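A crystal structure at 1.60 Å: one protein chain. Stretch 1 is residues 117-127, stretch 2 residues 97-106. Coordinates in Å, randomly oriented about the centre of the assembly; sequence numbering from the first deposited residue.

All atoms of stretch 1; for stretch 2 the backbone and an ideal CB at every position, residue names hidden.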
ATOM      1  N   LYS A 117       2.944 -30.416   3.518  1.00 24.16           N
ATOM      2  CA  LYS A 117       2.117 -30.285   2.324  1.00 27.72           C
ATOM      3  C   LYS A 117       0.675 -30.051   2.747  1.00 29.16           C
ATOM      4  O   LYS A 117       0.244 -30.547   3.785  1.00 31.78           O
ATOM      5  CB  LYS A 117       2.229 -31.536   1.454  1.00 31.40           C
ATOM      6  CG  LYS A 117       3.627 -31.684   0.820  1.00 25.98           C
ATOM      7  CD  LYS A 117       4.095 -30.450   0.093  1.00 29.36           C
ATOM      8  CE  LYS A 117       5.505 -30.678  -0.399  1.00 29.68           C
ATOM      9  NZ  LYS A 117       6.110 -29.550  -1.133  1.00 31.97           N
ATOM     10  N   LEU A 118      -0.077 -29.307   1.941  1.00 29.12           N
ATOM     11  CA  LEU A 118      -1.452 -28.972   2.292  1.00 27.96           C
ATOM     12  C   LEU A 118      -2.486 -29.677   1.411  1.00 29.99           C
ATOM     13  O   LEU A 118      -2.230 -29.971   0.241  1.00 33.19           O
ATOM     14  CB  LEU A 118      -1.649 -27.446   2.223  1.00 24.36           C
ATOM     15  CG  LEU A 118      -0.878 -26.637   3.269  1.00 22.61           C
ATOM     16  CD1 LEU A 118      -0.909 -25.133   2.973  1.00 28.68           C
ATOM     17  CD2 LEU A 118      -1.484 -26.896   4.633  1.00 29.94           C
ATOM     18  N   ASP A 119      -3.643 -29.953   2.007  1.00 27.85           N
ATOM     19  CA  ASP A 119      -4.820 -30.466   1.311  1.00 29.89           C
ATOM     20  C   ASP A 119      -5.443 -29.363   0.478  1.00 34.39           C
ATOM     21  O   ASP A 119      -6.290 -28.601   0.962  1.00 33.20           O
ATOM     22  CB  ASP A 119      -5.822 -31.009   2.336  1.00 36.89           C
ATOM     23  CG  ASP A 119      -7.048 -31.661   1.699  1.00 41.65           C
ATOM     24  OD1 ASP A 119      -7.191 -31.651   0.458  1.00 39.16           O
ATOM     25  OD2 ASP A 119      -7.856 -32.226   2.464  1.00 43.36           O
ATOM     26  N   TRP A 120      -5.047 -29.297  -0.786  1.00 25.48           N
ATOM     27  CA  TRP A 120      -5.444 -28.178  -1.621  1.00 29.93           C
ATOM     28  C   TRP A 120      -6.911 -28.199  -2.009  1.00 36.20           C
ATOM     29  O   TRP A 120      -7.481 -27.149  -2.282  1.00 38.40           O
ATOM     30  CB  TRP A 120      -4.570 -28.111  -2.875  1.00 24.70           C
ATOM     31  CG  TRP A 120      -3.148 -27.699  -2.555  1.00 29.46           C
ATOM     32  CD1 TRP A 120      -2.030 -28.489  -2.607  1.00 33.74           C
ATOM     33  CD2 TRP A 120      -2.708 -26.416  -2.079  1.00 32.20           C
ATOM     34  NE1 TRP A 120      -0.918 -27.766  -2.217  1.00 33.89           N
ATOM     35  CE2 TRP A 120      -1.311 -26.491  -1.894  1.00 35.69           C
ATOM     36  CE3 TRP A 120      -3.359 -25.204  -1.809  1.00 29.49           C
ATOM     37  CZ2 TRP A 120      -0.560 -25.409  -1.444  1.00 29.52           C
ATOM     38  CZ3 TRP A 120      -2.603 -24.128  -1.362  1.00 35.06           C
ATOM     39  CH2 TRP A 120      -1.224 -24.240  -1.185  1.00 32.69           C
ATOM     40  N   ALA A 121      -7.527 -29.380  -2.013  1.00 31.05           N
ATOM     41  CA  ALA A 121      -8.961 -29.483  -2.257  1.00 32.88           C
ATOM     42  C   ALA A 121      -9.729 -28.777  -1.153  1.00 34.14           C
ATOM     43  O   ALA A 121     -10.647 -27.981  -1.426  1.00 32.87           O
ATOM     44  CB  ALA A 121      -9.377 -30.934  -2.356  1.00 30.06           C
ATOM     45  N   HIS A 122      -9.329 -29.032   0.093  1.00 29.21           N
ATOM     46  CA  HIS A 122      -9.997 -28.390   1.214  1.00 31.67           C
ATOM     47  C   HIS A 122      -9.726 -26.882   1.199  1.00 35.41           C
ATOM     48  O   HIS A 122     -10.629 -26.080   1.462  1.00 34.33           O
ATOM     49  CB  HIS A 122      -9.560 -28.983   2.552  1.00 35.31           C
ATOM     50  CG  HIS A 122     -10.319 -28.431   3.717  1.00 39.38           C
ATOM     51  ND1 HIS A 122     -11.666 -28.662   3.902  1.00 39.14           N
ATOM     52  CD2 HIS A 122      -9.937 -27.611   4.724  1.00 35.34           C
ATOM     53  CE1 HIS A 122     -12.071 -28.039   4.994  1.00 42.73           C
ATOM     54  NE2 HIS A 122     -11.041 -27.391   5.510  1.00 35.22           N
ATOM     55  N   ILE A 123      -8.495 -26.497   0.869  1.00 31.32           N
ATOM     56  CA  ILE A 123      -8.163 -25.077   0.836  1.00 32.54           C
ATOM     57  C   ILE A 123      -9.018 -24.371  -0.217  1.00 36.53           C
ATOM     58  O   ILE A 123      -9.441 -23.231  -0.019  1.00 28.45           O
ATOM     59  CB  ILE A 123      -6.664 -24.847   0.575  1.00 29.65           C
ATOM     60  CG1 ILE A 123      -5.872 -25.135   1.855  1.00 29.98           C
ATOM     61  CG2 ILE A 123      -6.392 -23.398   0.145  1.00 24.38           C
ATOM     62  CD1 ILE A 123      -4.402 -25.198   1.642  1.00 34.50           C
ATOM     63  N   GLU A 124      -9.270 -25.048  -1.333  1.00 34.10           N
ATOM     64  CA  GLU A 124     -10.108 -24.489  -2.388  1.00 33.39           C
ATOM     65  C   GLU A 124     -11.551 -24.320  -1.902  1.00 32.91           C
ATOM     66  O   GLU A 124     -12.219 -23.309  -2.195  1.00 36.11           O
ATOM     67  CB  GLU A 124     -10.070 -25.379  -3.630  1.00 42.69           C
ATOM     68  CG  GLU A 124     -11.017 -24.925  -4.737  1.00 54.10           C
ATOM     69  CD  GLU A 124     -10.811 -23.470  -5.128  1.00 65.47           C
ATOM     70  OE1 GLU A 124      -9.659 -23.083  -5.417  1.00 67.68           O
ATOM     71  OE2 GLU A 124     -11.803 -22.710  -5.144  1.00 69.67           O
ATOM     72  N   LYS A 125     -12.035 -25.311  -1.159  1.00 32.68           N
ATOM     73  CA  LYS A 125     -13.352 -25.182  -0.534  1.00 38.45           C
ATOM     74  C   LYS A 125     -13.456 -23.948   0.370  1.00 38.85           C
ATOM     75  O   LYS A 125     -14.427 -23.171   0.318  1.00 33.16           O
ATOM     76  CB  LYS A 125     -13.678 -26.448   0.242  1.00 46.07           C
ATOM     77  CG  LYS A 125     -15.070 -26.494   0.840  1.00 59.48           C
ATOM     78  CD  LYS A 125     -15.321 -27.851   1.477  1.00 64.61           C
ATOM     79  CE  LYS A 125     -14.531 -28.939   0.751  1.00 69.88           C
ATOM     80  NZ  LYS A 125     -14.345 -30.175   1.557  1.00 71.64           N
ATOM     81  N   CYS A 126     -12.430 -23.764   1.184  1.00 35.94           N
ATOM     82  CA  CYS A 126     -12.339 -22.585   2.050  1.00 37.43           C
ATOM     83  C   CYS A 126     -12.254 -21.265   1.270  1.00 32.59           C
ATOM     84  O   CYS A 126     -12.864 -20.256   1.662  1.00 27.94           O
ATOM     85  CB  CYS A 126     -11.137 -22.711   2.992  1.00 41.11           C
ATOM     86  SG  CYS A 126     -11.251 -24.084   4.173  1.00 31.58           S
ATOM     87  N   ARG A 127     -11.474 -21.262   0.192  1.00 24.69           N
ATOM     88  CA  ARG A 127     -11.329 -20.077  -0.647  1.00 24.78           C
ATOM     89  C   ARG A 127     -12.680 -19.681  -1.208  1.00 30.00           C
ATOM     90  O   ARG A 127     -13.022 -18.496  -1.222  1.00 27.49           O
ATOM     91  CB  ARG A 127     -10.326 -20.316  -1.792  1.00 27.43           C
ATOM     92  CG  ARG A 127      -9.982 -19.069  -2.617  1.00 28.88           C
ATOM     93  CD  ARG A 127      -8.822 -19.292  -3.582  1.00 32.85           C
ATOM     94  NE  ARG A 127      -8.125 -18.033  -3.871  1.00 47.56           N
ATOM     95  CZ  ARG A 127      -7.024 -17.917  -4.616  1.00 48.37           C
ATOM     96  NH1 ARG A 127      -6.483 -18.990  -5.178  1.00 47.21           N
ATOM     97  NH2 ARG A 127      -6.469 -16.715  -4.806  1.00 37.60           N
ATOM     98  N   UNK A  97     -17.909 -26.075  10.978  1.00 47.94           N
ATOM     99  CA  UNK A  97     -17.306 -27.166  11.718  1.00 50.84           C
ATOM    100  C   UNK A  97     -16.063 -27.797  11.119  1.00 51.82           C
ATOM    101  O   UNK A  97     -15.567 -28.788  11.649  1.00 54.77           O
ATOM    102  CB  UNK A  97     -18.357 -28.262  11.906  1.00 50.84           C
ATOM    103  N   UNK A  98     -15.564 -27.259  10.010  1.00 49.13           N
ATOM    104  CA  UNK A  98     -14.389 -27.842   9.358  1.00 45.34           C
ATOM    105  C   UNK A  98     -13.159 -26.945   9.529  1.00 40.82           C
ATOM    106  O   UNK A  98     -13.296 -25.751   9.822  1.00 39.17           O
ATOM    107  CB  UNK A  98     -14.668 -28.072   7.871  1.00 45.34           C
ATOM    108  N   UNK A  99     -11.950 -27.513   9.346  1.00 36.62           N
ATOM    109  CA  UNK A  99     -10.756 -26.689   9.568  1.00 35.25           C
ATOM    110  C   UNK A  99     -10.656 -25.519   8.595  1.00 33.98           C
ATOM    111  O   UNK A  99     -11.081 -25.629   7.435  1.00 32.03           O
ATOM    112  CB  UNK A  99      -9.499 -27.553   9.453  1.00 35.25           C
ATOM    113  N   UNK A 100     -10.114 -24.404   9.080  1.00 34.73           N
ATOM    114  CA  UNK A 100      -9.760 -23.269   8.227  1.00 29.98           C
ATOM    115  C   UNK A 100      -8.352 -23.527   7.692  1.00 28.12           C
ATOM    116  O   UNK A 100      -7.650 -24.397   8.212  1.00 29.88           O
ATOM    117  CB  UNK A 100      -9.835 -21.944   8.988  1.00 29.98           C
ATOM    118  N   UNK A 101      -7.921 -22.774   6.667  1.00 27.58           N
ATOM    119  CA  UNK A 101      -6.513 -22.879   6.250  1.00 27.51           C
ATOM    120  C   UNK A 101      -5.558 -22.607   7.419  1.00 26.81           C
ATOM    121  O   UNK A 101      -4.514 -23.269   7.553  1.00 30.00           O
ATOM    122  CB  UNK A 101      -6.226 -21.902   5.108  1.00 27.51           C
ATOM    123  N   UNK A 102      -5.929 -21.659   8.278  1.00 25.00           N
ATOM    124  CA  UNK A 102      -5.121 -21.344   9.457  1.00 29.63           C
ATOM    125  C   UNK A 102      -5.006 -22.576  10.371  1.00 25.57           C
ATOM    126  O   UNK A 102      -3.912 -22.893  10.872  1.00 29.72           O
ATOM    127  CB  UNK A 102      -5.729 -20.166  10.222  1.00 29.63           C
ATOM    128  N   UNK A 103      -6.121 -23.275  10.561  1.00 31.49           N
ATOM    129  CA  UNK A 103      -6.111 -24.545  11.293  1.00 34.15           C
ATOM    130  C   UNK A 103      -5.171 -25.552  10.647  1.00 36.68           C
ATOM    131  O   UNK A 103      -4.496 -26.312  11.341  1.00 40.85           O
ATOM    132  CB  UNK A 103      -7.524 -25.128  11.368  1.00 34.15           C
ATOM    133  N   UNK A 104      -5.147 -25.581   9.315  1.00 35.99           N
ATOM    134  CA  UNK A 104      -4.297 -26.523   8.591  1.00 35.90           C
ATOM    135  C   UNK A 104      -2.821 -26.163   8.775  1.00 33.38           C
ATOM    136  O   UNK A 104      -1.939 -26.991   8.551  1.00 36.97           O
ATOM    137  CB  UNK A 104      -4.660 -26.539   7.105  1.00 35.90           C
ATOM    138  N   UNK A 105      -2.546 -24.923   9.170  1.00 35.75           N
ATOM    139  CA  UNK A 105      -1.156 -24.537   9.420  1.00 35.27           C
ATOM    140  C   UNK A 105      -0.696 -24.834  10.851  1.00 43.82           C
ATOM    141  O   UNK A 105       0.499 -24.755  11.158  1.00 38.66           O
ATOM    142  CB  UNK A 105      -0.978 -23.046   9.129  1.00 35.27           C
ATOM    143  N   UNK A 106      -1.644 -25.200  11.710  1.00 44.42           N
ATOM    144  CA  UNK A 106      -1.421 -25.255  13.156  1.00 45.54           C
ATOM    145  C   UNK A 106      -0.309 -26.189  13.629  1.00 48.44           C
ATOM    146  O   UNK A 106       0.304 -25.938  14.667  1.00 48.80           O
ATOM    147  CB  UNK A 106      -2.725 -25.675  13.837  1.00 45.54           C
TER

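Position 97 lies beyond the reach of stretch 1, and its backbone angles, phi 79° and psi 4°, are the best clue: a positive phi strains most residues but not glycine. The residue is Gly97.

At position 98 the CA-to-CB bond points toward stretch 1, and the ideal CB lies 3.9 Å from CE1 of His122. Lys125 is also on this side, so an acidic or polar chain long enough to reach past the imidazole would suit. Glu98 puts OE1 at the ring edge, 3.4 Å from CE1 of His122, and 4.1 Å from NZ of Lys125, a favourable pairing of charges but too long for a salt bridge.

Position 99 offers its backbone first: its carbonyl O accepts a hydrogen bond from NE2 of His122, at 2.6 Å and nearly straight. CA-to-CB points sideways, so many residues would do; phi of -64° and psi of 146° also allow proline. Pro99 it is, its CD 4.0 Å from His122 NE2.

At position 100 CB points away from stretch 1, while the next residues take helical angles. Serine, threonine, aspartate or asparagine would suit a helix start. Thr100 caps it: OG1 accepts from N of residue 103 at 3.0 Å.

Position 101 opens the helical turn, where proline is welcome because the first turn's amide needs no partner within the helix. The ideal CB is 4.6 Å from CG1 of Ile123, so a compact apolar residue fits. Pro101 packs its CD 3.7 Å from SG of Cys126.

Positions 102 and 103 point out of reach, and polar residues are natural there. Thr102 bonds elsewhere in the structure; Asp103 returns the cap, its OD2 accepting from N of Thr100 at 3.0 Å.

Position 104 faces stretch 1 directly, its ideal CB 4.0 Å from CD2 of Leu118, with Ile123 and the edge of His122 farther along. A branched or long apolar chain, such as leucine, isoleucine or methionine, could span these surfaces. Leu104 does so: its CB meets Leu118 CD2 at 4.0 Å, while its CD1 reaches CG1 of Ile123 at 4.0 Å and CD2 of His122 at 3.9 Å.

At position 105 CB points sideways and has no near neighbour in stretch 1, so only a chain of some length could come back to Leu118; leucine or methionine would serve. Leu105 brings its CD2 to 4.2 Å from CD1 of Leu118.

Position 106 is out of reach and holds Ala106.

Stretch 2 (97-106) GEPTPTDLLA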
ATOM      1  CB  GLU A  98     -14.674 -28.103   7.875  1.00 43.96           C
ATOM      2  CG  GLU A  98     -15.994 -28.818   7.624  1.00 44.73           C
ATOM      3  CD  GLU A  98     -16.196 -29.200   6.165  1.00 57.72           C
ATOM      4  OE1 GLU A  98     -15.272 -28.973   5.352  1.00 62.79           O
ATOM      5  OE2 GLU A  98     -17.285 -29.717   5.829  1.00 58.57           O
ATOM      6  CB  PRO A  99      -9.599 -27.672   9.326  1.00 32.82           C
ATOM      7  CG  PRO A  99     -10.177 -29.018   9.587  1.00 36.88           C
ATOM      8  CD  PRO A  99     -11.618 -28.938   9.153  1.00 31.07           C
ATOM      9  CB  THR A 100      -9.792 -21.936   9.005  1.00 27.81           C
ATOM     10  OG1 THR A 100      -8.779 -21.950  10.020  1.00 30.41           O
ATOM     11  CG2 THR A 100     -11.161 -21.714   9.633  1.00 33.15           C
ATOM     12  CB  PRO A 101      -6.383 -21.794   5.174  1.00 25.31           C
ATOM     13  CG  PRO A 101      -7.795 -21.703   4.586  1.00 25.72           C
ATOM     14  CD  PRO A 101      -8.719 -21.926   5.757  1.00 27.99           C
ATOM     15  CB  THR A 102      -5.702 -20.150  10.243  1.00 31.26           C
ATOM     16  OG1 THR A 102      -5.663 -18.979   9.415  1.00 32.16           O
ATOM     17  CG2 THR A 102      -4.871 -19.882  11.481  1.00 35.65           C
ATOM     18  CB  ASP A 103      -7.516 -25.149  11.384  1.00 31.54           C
ATOM     19  CG  ASP A 103      -8.438 -24.365  12.303  1.00 40.21           C
ATOM     20  OD1 ASP A 103      -7.947 -23.795  13.302  1.00 43.17           O
ATOM     21  OD2 ASP A 103      -9.664 -24.342  12.039  1.00 38.43           O
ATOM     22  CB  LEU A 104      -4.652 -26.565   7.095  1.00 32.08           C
ATOM     23  CG  LEU A 104      -6.041 -27.045   6.667  1.00 36.76           C
ATOM     24  CD1 LEU A 104      -6.104 -27.298   5.159  1.00 36.67           C
ATOM     25  CD2 LEU A 104      -6.482 -28.271   7.449  1.00 33.78           C
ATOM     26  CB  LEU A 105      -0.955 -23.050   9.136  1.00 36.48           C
ATOM     27  CG  LEU A 105      -1.246 -22.562   7.721  1.00 36.45           C
ATOM     28  CD1 LEU A 105      -0.955 -21.057   7.594  1.00 35.75           C
ATOM     29  CD2 LEU A 105      -0.443 -23.361   6.716  1.00 34.78           C
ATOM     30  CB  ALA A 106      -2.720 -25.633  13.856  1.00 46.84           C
TER
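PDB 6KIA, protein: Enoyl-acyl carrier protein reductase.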